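Local coordinates for IMC sub-compartment protein ISP1 (Toxoplasma gondii, PDB 4CHM), which belongs to a family of inner membrane complex proteins critical for parasite replication, probably acts in cell division by endodyogeny, and adopts a pleckstrin homology fold, at residues Met24-Leu29 and Ile102-Asp107; Arg35-Ile39 and Ile51-Asp55; Ser63-Leu69 and Val91-Glu97. All coordinates share one frame. Residues are numbered along the deposited sequence.

Contact 1. Residues Met24-Leu29 and Ile102-Asp107. With SO4 (sulfate ion), chain H.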
ATOM      1  N   MET A  24       6.893   8.708   1.160  1.00 17.59           N
ATOM      2  CA  MET A  24       6.093   8.808   2.374  1.00 18.80           C
ATOM      3  C   MET A  24       6.373   7.660   3.359  1.00 18.17           C
ATOM      4  O   MET A  24       6.697   6.533   2.955  1.00 17.57           O
ATOM      5  CB  MET A  24       4.604   8.833   2.029  1.00 17.72           C
ATOM      6  CG  MET A  24       4.117   7.505   1.418  1.00 19.31           C
ATOM      7  SD  MET A  24       2.412   7.616   0.814  1.00 21.79           S
ATOM      8  CE  MET A  24       1.548   7.766   2.380  1.00 20.30           C
ATOM      9  N   ALA A  25       6.187   7.920   4.621  1.00 17.35           N
ATOM     10  CA  ALA A  25       6.418   6.945   5.649  1.00 18.97           C
ATOM     11  C   ALA A  25       5.318   5.871   5.758  1.00 22.40           C
ATOM     12  O   ALA A  25       4.134   6.162   5.838  1.00 19.28           O
ATOM     13  CB  ALA A  25       6.607   7.645   6.975  1.00 19.19           C
ATOM     14  N   VAL A  26       5.758   4.630   5.772  1.00 20.17           N
ATOM     15  CA  VAL A  26       4.904   3.499   6.026  1.00 21.92           C
ATOM     16  C   VAL A  26       5.637   2.420   6.767  1.00 22.35           C
ATOM     17  O   VAL A  26       6.797   2.455   6.868  1.00 19.78           O
ATOM     18  CB  VAL A  26       4.344   2.842   4.746  1.00 23.13           C
ATOM     19  CG1 VAL A  26       3.441   3.724   3.967  1.00 21.98           C
ATOM     20  CG2 VAL A  26       5.404   2.206   3.913  1.00 22.68           C
ATOM     21  N   LEU A  27       4.901   1.441   7.237  1.00 23.57           N
ATOM     22  CA  LEU A  27       5.459   0.210   7.737  1.00 23.95           C
ATOM     23  C   LEU A  27       5.194  -0.949   6.828  1.00 23.64           C
ATOM     24  O   LEU A  27       4.172  -1.044   6.213  1.00 25.68           O
ATOM     25  CB  LEU A  27       4.920  -0.138   9.101  1.00 25.94           C
ATOM     26  CG  LEU A  27       4.948   0.875  10.203  1.00 31.15           C
ATOM     27  CD1 LEU A  27       4.420   0.242  11.464  1.00 29.28           C
ATOM     28  CD2 LEU A  27       6.327   1.395  10.405  1.00 36.84           C
ATOM     29  N   VAL A  28       6.149  -1.838   6.765  1.00 18.76           N
ATOM     30  CA  VAL A  28       5.922  -3.121   6.221  1.00 19.17           C
ATOM     31  C   VAL A  28       5.758  -4.117   7.357  1.00 19.96           C
ATOM     32  O   VAL A  28       6.472  -4.089   8.317  1.00 19.66           O
ATOM     33  CB  VAL A  28       7.045  -3.508   5.266  1.00 21.12           C
ATOM     34  CG1 VAL A  28       6.994  -4.953   4.904  1.00 20.53           C
ATOM     35  CG2 VAL A  28       7.039  -2.617   4.047  1.00 21.53           C
ATOM     36  N   LEU A  29       4.773  -4.972   7.245  1.00 21.87           N
ATOM     37  CA  LEU A  29       4.526  -5.983   8.273  1.00 19.30           C
ATOM     38  C   LEU A  29       5.036  -7.383   7.838  1.00 21.69           C
ATOM     39  O   LEU A  29       4.576  -7.962   6.832  1.00 18.42           O
ATOM     40  CB  LEU A  29       3.042  -6.001   8.678  1.00 22.42           C
ATOM     41  CG  LEU A  29       2.388  -4.619   8.953  1.00 25.73           C
ATOM     42  CD1 LEU A  29       0.864  -4.669   8.936  1.00 22.77           C
ATOM     43  CD2 LEU A  29       2.900  -3.962  10.253  1.00 24.38           C
ATOM     44  N   ILE A 102       3.052  -8.184  -0.114  1.00 19.14           N
ATOM     45  CA  ILE A 102       3.739  -7.270   0.781  1.00 17.68           C
ATOM     46  C   ILE A 102       2.738  -6.389   1.492  1.00 15.80           C
ATOM     47  O   ILE A 102       2.143  -5.496   0.877  1.00 14.81           O
ATOM     48  CB  ILE A 102       4.746  -6.397   0.020  1.00 17.54           C
ATOM     49  CG1 ILE A 102       5.832  -7.282  -0.648  1.00 18.22           C
ATOM     50  CG2 ILE A 102       5.398  -5.395   0.980  1.00 15.31           C
ATOM     51  CD1 ILE A 102       6.837  -6.494  -1.491  1.00 17.31           C
ATOM     52  N   PRO A 103       2.594  -6.575   2.810  1.00 15.98           N
ATOM     53  CA  PRO A 103       1.597  -5.747   3.504  1.00 15.76           C
ATOM     54  C   PRO A 103       2.150  -4.414   3.981  1.00 15.31           C
ATOM     55  O   PRO A 103       3.128  -4.378   4.716  1.00 15.06           O
ATOM     56  CB  PRO A 103       1.182  -6.631   4.699  1.00 15.99           C
ATOM     57  CG  PRO A 103       1.742  -8.024   4.374  1.00 15.06           C
ATOM     58  CD  PRO A 103       3.005  -7.723   3.637  1.00 15.55           C
ATOM     59  N   LEU A 104       1.505  -3.327   3.552  1.00 15.62           N
ATOM     60  CA  LEU A 104       1.922  -1.960   3.889  1.00 15.25           C
ATOM     61  C   LEU A 104       0.904  -1.411   4.843  1.00 16.92           C
ATOM     62  O   LEU A 104      -0.320  -1.465   4.575  1.00 17.77           O
ATOM     63  CB  LEU A 104       1.901  -1.062   2.661  1.00 15.88           C
ATOM     64  CG  LEU A 104       2.726  -1.484   1.449  1.00 18.50           C
ATOM     65  CD1 LEU A 104       2.438  -0.559   0.296  1.00 19.38           C
ATOM     66  CD2 LEU A 104       4.188  -1.481   1.790  1.00 20.00           C
ATOM     67  N   ARG A 105       1.365  -0.856   5.945  1.00 15.48           N
ATOM     68  CA  ARG A 105       0.423  -0.188   6.877  1.00 17.82           C
ATOM     69  C   ARG A 105       0.593   1.339   6.798  1.00 17.93           C
ATOM     70  O   ARG A 105       1.691   1.847   6.998  1.00 16.25           O
ATOM     71  CB  ARG A 105       0.651  -0.651   8.317  1.00 18.37           C
ATOM     72  CG  ARG A 105      -0.323   0.038   9.292  1.00 23.18           C
ATOM     73  CD  ARG A 105      -0.044  -0.365  10.718  1.00 22.26           C
ATOM     74  NE  ARG A 105      -0.417  -1.761  11.002  1.00 21.46           N
ATOM     75  CZ  ARG A 105      -0.066  -2.399  12.127  1.00 25.21           C
ATOM     76  NH1 ARG A 105       0.725  -1.782  13.007  1.00 26.55           N
ATOM     77  NH2 ARG A 105      -0.427  -3.669  12.340  1.00 24.17           N
ATOM     78  N   PHE A 106      -0.478   2.037   6.429  1.00 16.62           N
ATOM     79  CA  PHE A 106      -0.455   3.480   6.308  1.00 17.45           C
ATOM     80  C   PHE A 106      -0.761   4.117   7.656  1.00 18.88           C
ATOM     81  O   PHE A 106      -1.108   3.423   8.595  1.00 18.48           O
ATOM     82  CB  PHE A 106      -1.467   3.941   5.230  1.00 15.95           C
ATOM     83  CG  PHE A 106      -1.074   3.544   3.841  1.00 15.04           C
ATOM     84  CD1 PHE A 106      -1.343   2.250   3.379  1.00 14.62           C
ATOM     85  CD2 PHE A 106      -0.270   4.389   3.058  1.00 14.11           C
ATOM     86  CE1 PHE A 106      -0.867   1.836   2.140  1.00 15.12           C
ATOM     87  CE2 PHE A 106       0.194   3.983   1.832  1.00 14.66           C
ATOM     88  CZ  PHE A 106      -0.101   2.703   1.364  1.00 13.94           C
ATOM     89  N   ASP A 107      -0.757   5.444   7.698  1.00 22.63           N
ATOM     90  CA  ASP A 107      -1.008   6.193   8.936  1.00 27.60           C
ATOM     91  C   ASP A 107      -2.435   6.061   9.484  1.00 27.08           C
ATOM     92  O   ASP A 107      -2.677   6.325  10.644  1.00 32.39           O
ATOM     93  CB  ASP A 107      -0.674   7.667   8.723  1.00 36.18           C
ATOM     94  CG  ASP A 107       0.812   7.904   8.584  1.00 46.08           C
ATOM     95  OD1 ASP A 107       1.565   6.914   8.435  1.00 57.58           O
ATOM     96  OD2 ASP A 107       1.242   9.074   8.641  1.00 55.76           O
TER
HETATM   97  S   SO4 H1182       0.109  -3.440  16.117  1.00 42.62           S
HETATM   98  O1  SO4 H1182      -0.985  -2.420  16.334  1.00 36.78           O
HETATM   99  O2  SO4 H1182      -0.360  -4.610  15.259  1.00 45.04           O
HETATM  100  O3  SO4 H1182       0.602  -3.956  17.436  1.00 43.11           O
HETATM  101  O4  SO4 H1182       1.330  -2.833  15.485  1.00 44.00           O
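Strands 24-29 and 102-105 run antiparallel, their axes 4.7 Å apart at closest approach and 138° apart in direction. L27 and R105 form a hydrogen-bonded pair, L27 N to R105 O at 3.2 Å and R105 N to L27 O at 2.8 Å; the ladder continues with L29 N to P103 O at 3.1 Å. On the face bearing V28 and L104, the leucine forms the bump: L104 CD2 fits between V28 CG2, 3.8 Å away, and V26 CG2, 4.4 Å away. Beyond it the F106 side chain doubles back toward strand 24-29. V26 CG1 approaches its ring obliquely in an off-centre CH-pi contact, 4.3 Å from the centroid, while M24 CE meets the ring edge, 3.9 Å from F106 CD2. I51 and F115 help close this greasy hollow. On the face bearing L27 and R105, the long arginine reaches past L27 so that L29 CD2 lies over one guanidinium face, leaving the edge to a sulfate ion: R105 NH1 to SO4 O4 at 2.8 Å and R105 NH2 to SO4 O2 at 3.1 Å. The arginine also forms a salt bridge to D87 and a hydrogen bond to the N83 carbonyl. Joining the first strand to the last, far apart in sequence, is in keeping with the strongly bent antiparallel sheet of a pleckstrin homology fold.

Contact 2. Residues Arg35-Ile39 and Ile51-Asp55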
ATOM      1  N   ARG A  35       7.841  -5.363  12.372  1.00 39.77           N
ATOM      2  CA  ARG A  35       7.450  -4.159  11.645  1.00 38.94           C
ATOM      3  C   ARG A  35       8.698  -3.421  11.163  1.00 37.41           C
ATOM      4  O   ARG A  35       9.498  -3.063  11.951  1.00 43.79           O
ATOM      5  CB  ARG A  35       6.687  -3.252  12.567  1.00 39.00           C
ATOM      6  CG  ARG A  35       5.214  -3.447  12.623  1.00 44.49           C
ATOM      7  CD  ARG A  35       4.643  -2.892  13.901  1.00 46.76           C
ATOM      8  NE  ARG A  35       5.096  -3.732  14.960  1.00 54.21           N
ATOM      9  CZ  ARG A  35       4.337  -4.569  15.625  1.00 49.02           C
ATOM     10  NH1 ARG A  35       3.072  -4.613  15.382  1.00 55.33           N
ATOM     11  NH2 ARG A  35       4.857  -5.337  16.555  1.00 52.93           N
ATOM     12  N   LEU A  36       8.847  -3.196   9.879  1.00 29.32           N
ATOM     13  CA  LEU A  36       9.910  -2.372   9.361  1.00 27.78           C
ATOM     14  C   LEU A  36       9.400  -0.993   9.078  1.00 25.11           C
ATOM     15  O   LEU A  36       8.406  -0.848   8.471  1.00 19.35           O
ATOM     16  CB  LEU A  36      10.494  -2.934   8.070  1.00 27.59           C
ATOM     17  CG  LEU A  36      11.113  -4.311   8.014  1.00 35.59           C
ATOM     18  CD1 LEU A  36      11.460  -4.717   6.604  1.00 36.45           C
ATOM     19  CD2 LEU A  36      12.348  -4.300   8.855  1.00 31.86           C
ATOM     20  N   GLN A  37      10.115   0.011   9.538  1.00 22.69           N
ATOM     21  CA  GLN A  37       9.895   1.395   9.123  1.00 24.40           C
ATOM     22  C   GLN A  37      10.476   1.604   7.734  1.00 23.08           C
ATOM     23  O   GLN A  37      11.605   1.309   7.521  1.00 20.48           O
ATOM     24  CB  GLN A  37      10.602   2.410  10.006  1.00 27.35           C
ATOM     25  CG  GLN A  37      10.433   2.387  11.489  1.00 33.39           C
ATOM     26  CD  GLN A  37      11.200   3.516  12.159  1.00 35.82           C
ATOM     27  OE1 GLN A  37      12.410   3.591  12.104  1.00 42.75           O
ATOM     28  NE2 GLN A  37      10.485   4.400  12.758  1.00 31.42           N
ATOM     29  N   CYS A  38       9.701   2.152   6.829  1.00 17.21           N
ATOM     30  CA  CYS A  38      10.089   2.287   5.458  1.00 17.60           C
ATOM     31  C   CYS A  38       9.648   3.590   4.797  1.00 19.21           C
ATOM     32  O   CYS A  38       8.783   4.257   5.272  1.00 16.65           O
ATOM     33  CB  CYS A  38       9.524   1.123   4.658  1.00 20.72           C
ATOM     34  SG  CYS A  38       9.929  -0.534   5.166  1.00 21.97           S
ATOM     35  N   ILE A  39      10.243   3.903   3.664  1.00 16.61           N
ATOM     36  CA  ILE A  39       9.735   4.928   2.775  1.00 17.31           C
ATOM     37  C   ILE A  39       9.188   4.317   1.507  1.00 17.51           C
ATOM     38  O   ILE A  39       9.866   3.520   0.834  1.00 17.65           O
ATOM     39  CB  ILE A  39      10.857   5.921   2.405  1.00 18.20           C
ATOM     40  CG1 ILE A  39      11.415   6.603   3.685  1.00 18.94           C
ATOM     41  CG2 ILE A  39      10.418   6.898   1.305  1.00 16.07           C
ATOM     42  CD1 ILE A  39      10.438   7.525   4.373  1.00 19.07           C
ATOM     43  N   ILE A  51      10.017   0.445  -2.020  1.00 18.35           N
ATOM     44  CA  ILE A  51       9.883   0.336  -0.585  1.00 18.05           C
ATOM     45  C   ILE A  51      11.308   0.239  -0.018  1.00 19.07           C
ATOM     46  O   ILE A  51      12.066  -0.673  -0.356  1.00 17.93           O
ATOM     47  CB  ILE A  51       9.121  -0.941  -0.215  1.00 18.30           C
ATOM     48  CG1 ILE A  51       7.726  -0.933  -0.880  1.00 18.93           C
ATOM     49  CG2 ILE A  51       9.007  -1.074   1.293  1.00 19.70           C
ATOM     50  CD1 ILE A  51       6.982  -2.241  -0.735  1.00 20.33           C
ATOM     51  N   SER A  52      11.651   1.160   0.851  1.00 18.32           N
ATOM     52  CA  SER A  52      13.014   1.289   1.338  1.00 19.05           C
ATOM     53  C   SER A  52      12.979   1.162   2.821  1.00 20.06           C
ATOM     54  O   SER A  52      12.357   1.982   3.473  1.00 23.42           O
ATOM     55  CB  SER A  52      13.555   2.675   0.968  1.00 16.49           C
ATOM     56  OG  SER A  52      14.867   2.847   1.463  1.00 17.48           O
ATOM     57  N   CYS A  53      13.648   0.135   3.364  1.00 20.16           N
ATOM     58  CA  CYS A  53      13.664  -0.114   4.809  1.00 22.79           C
ATOM     59  C   CYS A  53      15.047  -0.587   5.242  1.00 21.99           C
ATOM     60  O   CYS A  53      15.649  -1.412   4.578  1.00 20.45           O
ATOM     61  CB  CYS A  53      12.671  -1.220   5.196  1.00 22.21           C
ATOM     62  SG  CYS A  53      11.195  -1.348   4.165  1.00 22.06           S
ATOM     63  N   GLU A  54      15.536  -0.042   6.343  1.00 19.94           N
ATOM     64  CA  GLU A  54      16.821  -0.441   6.882  1.00 23.90           C
ATOM     65  C   GLU A  54      17.878  -0.560   5.772  1.00 26.79           C
ATOM     66  O   GLU A  54      18.572  -1.593   5.641  1.00 25.95           O
ATOM     67  CB  GLU A  54      16.670  -1.741   7.705  1.00 24.50           C
ATOM     68  CG  GLU A  54      15.876  -1.485   8.998  1.00 26.27           C
ATOM     69  CD  GLU A  54      15.453  -2.746   9.738  1.00 28.68           C
ATOM     70  OE1 GLU A  54      15.851  -3.855   9.332  1.00 29.91           O
ATOM     71  OE2 GLU A  54      14.681  -2.616  10.722  1.00 29.77           O
ATOM     72  N   ASP A  55      18.022   0.490   4.990  1.00 22.09           N
ATOM     73  CA  ASP A  55      19.068   0.638   3.998  1.00 26.24           C
ATOM     74  C   ASP A  55      18.954  -0.276   2.780  1.00 25.99           C
ATOM     75  O   ASP A  55      19.844  -0.397   2.013  1.00 27.39           O
ATOM     76  CB  ASP A  55      20.471   0.586   4.620  1.00 25.55           C
ATOM     77  CG  ASP A  55      20.724   1.705   5.625  1.00 27.75           C
ATOM     78  OD1 ASP A  55      19.978   2.679   5.686  1.00 25.15           O
ATOM     79  OD2 ASP A  55      21.692   1.590   6.336  1.00 26.17           O
TER
HETATM   80  O   HOH W   1      14.007   2.150   7.653  1.00 28.34           O
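A disulfide ties together the two strands of the 35-43/48-53 beta hairpin, part of the pleckstrin homology fold, and its cysteines are two of the three residues most deeply engaged here. C53 gives up the largest area to the partner segment. Its sulfur is bonded to that of C38, C38 SG to C53 SG at 1.8 Å, with a chi3 of 102°; the covalent link sits where the strands begin to part, CA atoms 4.4 Å apart at C38 and C53 but 7.5 Å at Q37 and E54. The C38 sulfur also rests against I51, C38 SG to I51 CG2 at 4.0 Å, and I51 in turn carries the contact to V28 and L104 in the apolar interior. L36, comparable to C38 in area, points toward the partner segment and supports the cysteine from the side, L36 CD1 to C53 CB at 4.0 Å, while its other methyl touches the E54 carboxylate. One residue further along, the regular ladder takes over: I39 and S52 form a hydrogen-bonded pair, I39 N to S52 O at 2.9 Å and S52 N to I39 O at 3.0 Å. At the opposite end the backbone of E54 and D55, both with positive phi, turns the chain away into strand 56-61. There a water fills the widening gap, donating to Q37 O at 2.5 Å and accepting from E54 N at 3.0 Å.

Contact 3. Residues Ser63-Leu69 and Val91-Glu97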
ATOM      1  N   SER A  63       3.402  -3.222 -13.059  1.00 25.98           N
ATOM      2  CA  SER A  63       2.886  -4.301 -13.838  1.00 26.80           C
ATOM      3  C   SER A  63       3.082  -5.630 -13.098  1.00 28.03           C
ATOM      4  O   SER A  63       2.486  -6.628 -13.465  1.00 28.38           O
ATOM      5  CB  SER A  63       3.530  -4.318 -15.226  1.00 27.81           C
ATOM      6  OG  SER A  63       4.945  -4.400 -15.128  1.00 25.85           O
ATOM      7  N   ASP A  64       3.838  -5.613 -11.997  1.00 27.10           N
ATOM      8  CA  ASP A  64       3.973  -6.811 -11.159  1.00 24.18           C
ATOM      9  C   ASP A  64       2.958  -6.848 -10.013  1.00 20.79           C
ATOM     10  O   ASP A  64       2.956  -7.763  -9.202  1.00 21.73           O
ATOM     11  CB  ASP A  64       5.394  -6.920 -10.598  1.00 27.33           C
ATOM     12  CG  ASP A  64       5.633  -8.230  -9.881  1.00 30.53           C
ATOM     13  OD1 ASP A  64       5.176  -9.271 -10.383  1.00 34.59           O
ATOM     14  OD2 ASP A  64       6.240  -8.224  -8.795  1.00 31.75           O
ATOM     15  N   ILE A  65       2.136  -5.825  -9.919  1.00 22.20           N
ATOM     16  CA  ILE A  65       1.160  -5.766  -8.867  1.00 23.22           C
ATOM     17  C   ILE A  65      -0.153  -6.265  -9.422  1.00 26.17           C
ATOM     18  O   ILE A  65      -0.850  -5.551 -10.116  1.00 30.35           O
ATOM     19  CB  ILE A  65       1.007  -4.346  -8.294  1.00 24.56           C
ATOM     20  CG1 ILE A  65       2.324  -3.899  -7.649  1.00 22.11           C
ATOM     21  CG2 ILE A  65      -0.107  -4.327  -7.239  1.00 22.83           C
ATOM     22  CD1 ILE A  65       2.480  -2.384  -7.561  1.00 23.67           C
ATOM     23  N   LYS A  66      -0.427  -7.534  -9.154  1.00 28.42           N
ATOM     24  CA  LYS A  66      -1.551  -8.250  -9.697  1.00 29.50           C
ATOM     25  C   LYS A  66      -2.862  -7.782  -9.037  1.00 30.01           C
ATOM     26  O   LYS A  66      -3.899  -7.724  -9.686  1.00 29.91           O
ATOM     27  CB  LYS A  66      -1.333  -9.739  -9.429  1.00 30.95           C
ATOM     28  CG  LYS A  66      -2.315 -10.691 -10.079  1.00 35.79           C
ATOM     29  CD  LYS A  66      -2.008 -12.115  -9.607  1.00 38.95           C
ATOM     30  CE  LYS A  66      -3.258 -12.979  -9.501  1.00 48.42           C
ATOM     31  NZ  LYS A  66      -4.043 -12.951 -10.766  1.00 56.04           N
ATOM     32  N   ALA A  67      -2.805  -7.443  -7.754  1.00 24.32           N
ATOM     33  CA  ALA A  67      -4.036  -7.153  -6.988  1.00 25.62           C
ATOM     34  C   ALA A  67      -3.696  -6.366  -5.722  1.00 24.36           C
ATOM     35  O   ALA A  67      -2.614  -6.529  -5.170  1.00 24.76           O
ATOM     36  CB  ALA A  67      -4.747  -8.456  -6.610  1.00 22.73           C
ATOM     37  N   LEU A  68      -4.646  -5.648  -5.180  1.00 21.51           N
ATOM     38  CA  LEU A  68      -4.475  -5.075  -3.889  1.00 23.27           C
ATOM     39  C   LEU A  68      -5.426  -5.704  -2.919  1.00 22.07           C
ATOM     40  O   LEU A  68      -6.588  -5.693  -3.125  1.00 19.64           O
ATOM     41  CB  LEU A  68      -4.631  -3.566  -3.899  1.00 22.07           C
ATOM     42  CG  LEU A  68      -3.804  -2.759  -4.860  1.00 24.64           C
ATOM     43  CD1 LEU A  68      -4.529  -1.521  -5.257  1.00 31.02           C
ATOM     44  CD2 LEU A  68      -2.416  -2.470  -4.385  1.00 23.18           C
ATOM     45  N   LEU A  69      -4.885  -6.226  -1.832  1.00 18.67           N
ATOM     46  CA  LEU A  69      -5.682  -6.767  -0.751  1.00 19.27           C
ATOM     47  C   LEU A  69      -5.969  -5.646   0.250  1.00 19.47           C
ATOM     48  O   LEU A  69      -5.055  -5.092   0.836  1.00 20.51           O
ATOM     49  CB  LEU A  69      -4.903  -7.885  -0.065  1.00 19.97           C
ATOM     50  CG  LEU A  69      -4.262  -8.965  -0.934  1.00 23.97           C
ATOM     51  CD1 LEU A  69      -3.771 -10.164  -0.140  1.00 23.81           C
ATOM     52  CD2 LEU A  69      -5.219  -9.404  -2.017  1.00 24.38           C
ATOM     53  N   VAL A  91      -2.806  -1.981   3.228  1.00 19.02           N
ATOM     54  CA  VAL A  91      -2.983  -2.577   1.918  1.00 18.54           C
ATOM     55  C   VAL A  91      -1.798  -3.499   1.636  1.00 21.35           C
ATOM     56  O   VAL A  91      -0.619  -3.081   1.753  1.00 22.83           O
ATOM     57  CB  VAL A  91      -3.038  -1.531   0.784  1.00 17.35           C
ATOM     58  CG1 VAL A  91      -3.498  -2.178  -0.494  1.00 17.54           C
ATOM     59  CG2 VAL A  91      -3.945  -0.348   1.151  1.00 18.41           C
ATOM     60  N   ALA A  92      -2.092  -4.715   1.198  1.00 18.73           N
ATOM     61  CA  ALA A  92      -1.026  -5.631   0.739  1.00 18.59           C
ATOM     62  C   ALA A  92      -0.955  -5.659  -0.766  1.00 18.86           C
ATOM     63  O   ALA A  92      -1.974  -5.814  -1.436  1.00 19.49           O
ATOM     64  CB  ALA A  92      -1.247  -7.028   1.278  1.00 14.78           C
ATOM     65  N   LEU A  93       0.262  -5.577  -1.296  1.00 18.11           N
ATOM     66  CA  LEU A  93       0.481  -5.753  -2.716  1.00 17.29           C
ATOM     67  C   LEU A  93       0.640  -7.210  -3.014  1.00 18.32           C
ATOM     68  O   LEU A  93       1.628  -7.844  -2.602  1.00 18.64           O
ATOM     69  CB  LEU A  93       1.745  -5.016  -3.177  1.00 16.94           C
ATOM     70  CG  LEU A  93       1.991  -3.612  -2.647  1.00 16.83           C
ATOM     71  CD1 LEU A  93       3.392  -3.190  -3.076  1.00 16.06           C
ATOM     72  CD2 LEU A  93       0.928  -2.639  -3.159  1.00 17.74           C
ATOM     73  N   HIS A  94      -0.308  -7.744  -3.749  1.00 19.58           N
ATOM     74  CA  HIS A  94      -0.225  -9.101  -4.231  1.00 22.92           C
ATOM     75  C   HIS A  94       0.537  -9.055  -5.546  1.00 21.80           C
ATOM     76  O   HIS A  94       0.098  -8.459  -6.485  1.00 20.99           O
ATOM     77  CB  HIS A  94      -1.636  -9.664  -4.440  1.00 28.53           C
ATOM     78  CG  HIS A  94      -1.668 -11.113  -4.779  1.00 29.11           C
ATOM     79  ND1 HIS A  94      -2.710 -11.691  -5.451  1.00 33.46           N
ATOM     80  CD2 HIS A  94      -0.787 -12.100  -4.539  1.00 34.05           C
ATOM     81  CE1 HIS A  94      -2.466 -12.971  -5.620  1.00 34.50           C
ATOM     82  NE2 HIS A  94      -1.308 -13.246  -5.069  1.00 38.73           N
ATOM     83  N   LEU A  95       1.680  -9.706  -5.585  1.00 21.08           N
ATOM     84  CA  LEU A  95       2.584  -9.610  -6.722  1.00 23.40           C
ATOM     85  C   LEU A  95       2.395 -10.712  -7.767  1.00 23.55           C
ATOM     86  O   LEU A  95       2.198 -11.827  -7.423  1.00 22.27           O
ATOM     87  CB  LEU A  95       4.041  -9.559  -6.267  1.00 19.33           C
ATOM     88  CG  LEU A  95       4.368  -8.571  -5.164  1.00 23.59           C
ATOM     89  CD1 LEU A  95       5.785  -8.660  -4.661  1.00 22.69           C
ATOM     90  CD2 LEU A  95       4.017  -7.171  -5.584  1.00 21.95           C
ATOM     91  N   LEU A  96       2.422 -10.343  -9.035  1.00 24.63           N
ATOM     92  CA  LEU A  96       2.240 -11.288 -10.124  1.00 26.04           C
ATOM     93  C   LEU A  96       3.293 -12.370 -10.288  1.00 27.88           C
ATOM     94  O   LEU A  96       2.970 -13.520 -10.292  1.00 26.22           O
ATOM     95  CB  LEU A  96       2.128 -10.511 -11.429  1.00 31.98           C
ATOM     96  CG  LEU A  96       1.809 -11.207 -12.754  1.00 31.74           C
ATOM     97  CD1 LEU A  96       0.785 -12.303 -12.608  1.00 30.07           C
ATOM     98  CD2 LEU A  96       1.369 -10.190 -13.780  1.00 30.74           C
ATOM     99  N   GLU A  97       4.561 -12.012 -10.302  1.00 31.15           N
ATOM    100  CA  GLU A  97       5.593 -13.031 -10.535  1.00 31.95           C
ATOM    101  C   GLU A  97       5.675 -14.060  -9.419  1.00 33.52           C
ATOM    102  O   GLU A  97       5.613 -15.255  -9.681  1.00 33.69           O
ATOM    103  CB  GLU A  97       6.961 -12.402 -10.758  1.00 35.71           C
ATOM    104  CG  GLU A  97       8.063 -13.404 -11.096  1.00 39.94           C
ATOM    105  CD  GLU A  97       9.395 -12.714 -11.358  1.00 42.27           C
ATOM    106  OE1 GLU A  97       9.440 -11.778 -12.185  1.00 44.88           O
ATOM    107  OE2 GLU A  97      10.387 -13.090 -10.727  1.00 46.66           O
TER
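H94 presents the edge of its imidazole to the A67 methyl, with K66 CE 4.0 Å from H94 CE1, and loses more area than any other residue of the pair. Beneath it lies a classic beta bulge. K66 and A67 both face H94, whose carbonyl takes two amides: K66 N to H94 O at 2.9 Å and, weakly, A67 N to H94 O at 3.3 Å. The register of strands 65-69 and 91-95 thus shifts by one residue. Past the bulge, pairing is regular, with H94 N to A67 O, L69 N to A92 O and A92 N to L69 O all at 3.0 Å. I65, L68, L93 and L95 share the face turned to the interior; L68 CD2 meets L93 CD2 at 3.6 Å, and L119 of helix 109-125 packs on L68. Where strand 91-95 ends, D64 catches the chain twice: L96 N to D64 O at 2.6 Å and E97 N to D64 OD1 at 2.8 Å. Backbone polarity is therefore well satisfied, even across the register shift, and the aspartate extends the pairing beyond the strands, so that this edge of the sheet joins an apolar core through a hydrogen-bonded border.

All three contacts belong to one antiparallel sheet, with contact 1 between the other two. Its centre is about 9 Å from that of contact 2 and 14 Å from that of contact 3, whereas the centres of contacts 2 and 3 are about 18 Å apart and do not touch. Backbone bonds carry the sheet across: V26 O to C38 N at 2.9 Å and V28 O to L36 N at 3.0 Å toward contact 2, L104 N to V91 O at 2.8 Å and I102 O to L93 N at 2.9 Å toward contact 3. The sulfate held by R105 also meets R35, R35 NH1 to SO4 O4 at 2.5 Å, linking contacts 1 and 2; it probably comes from the crystallisation liquor.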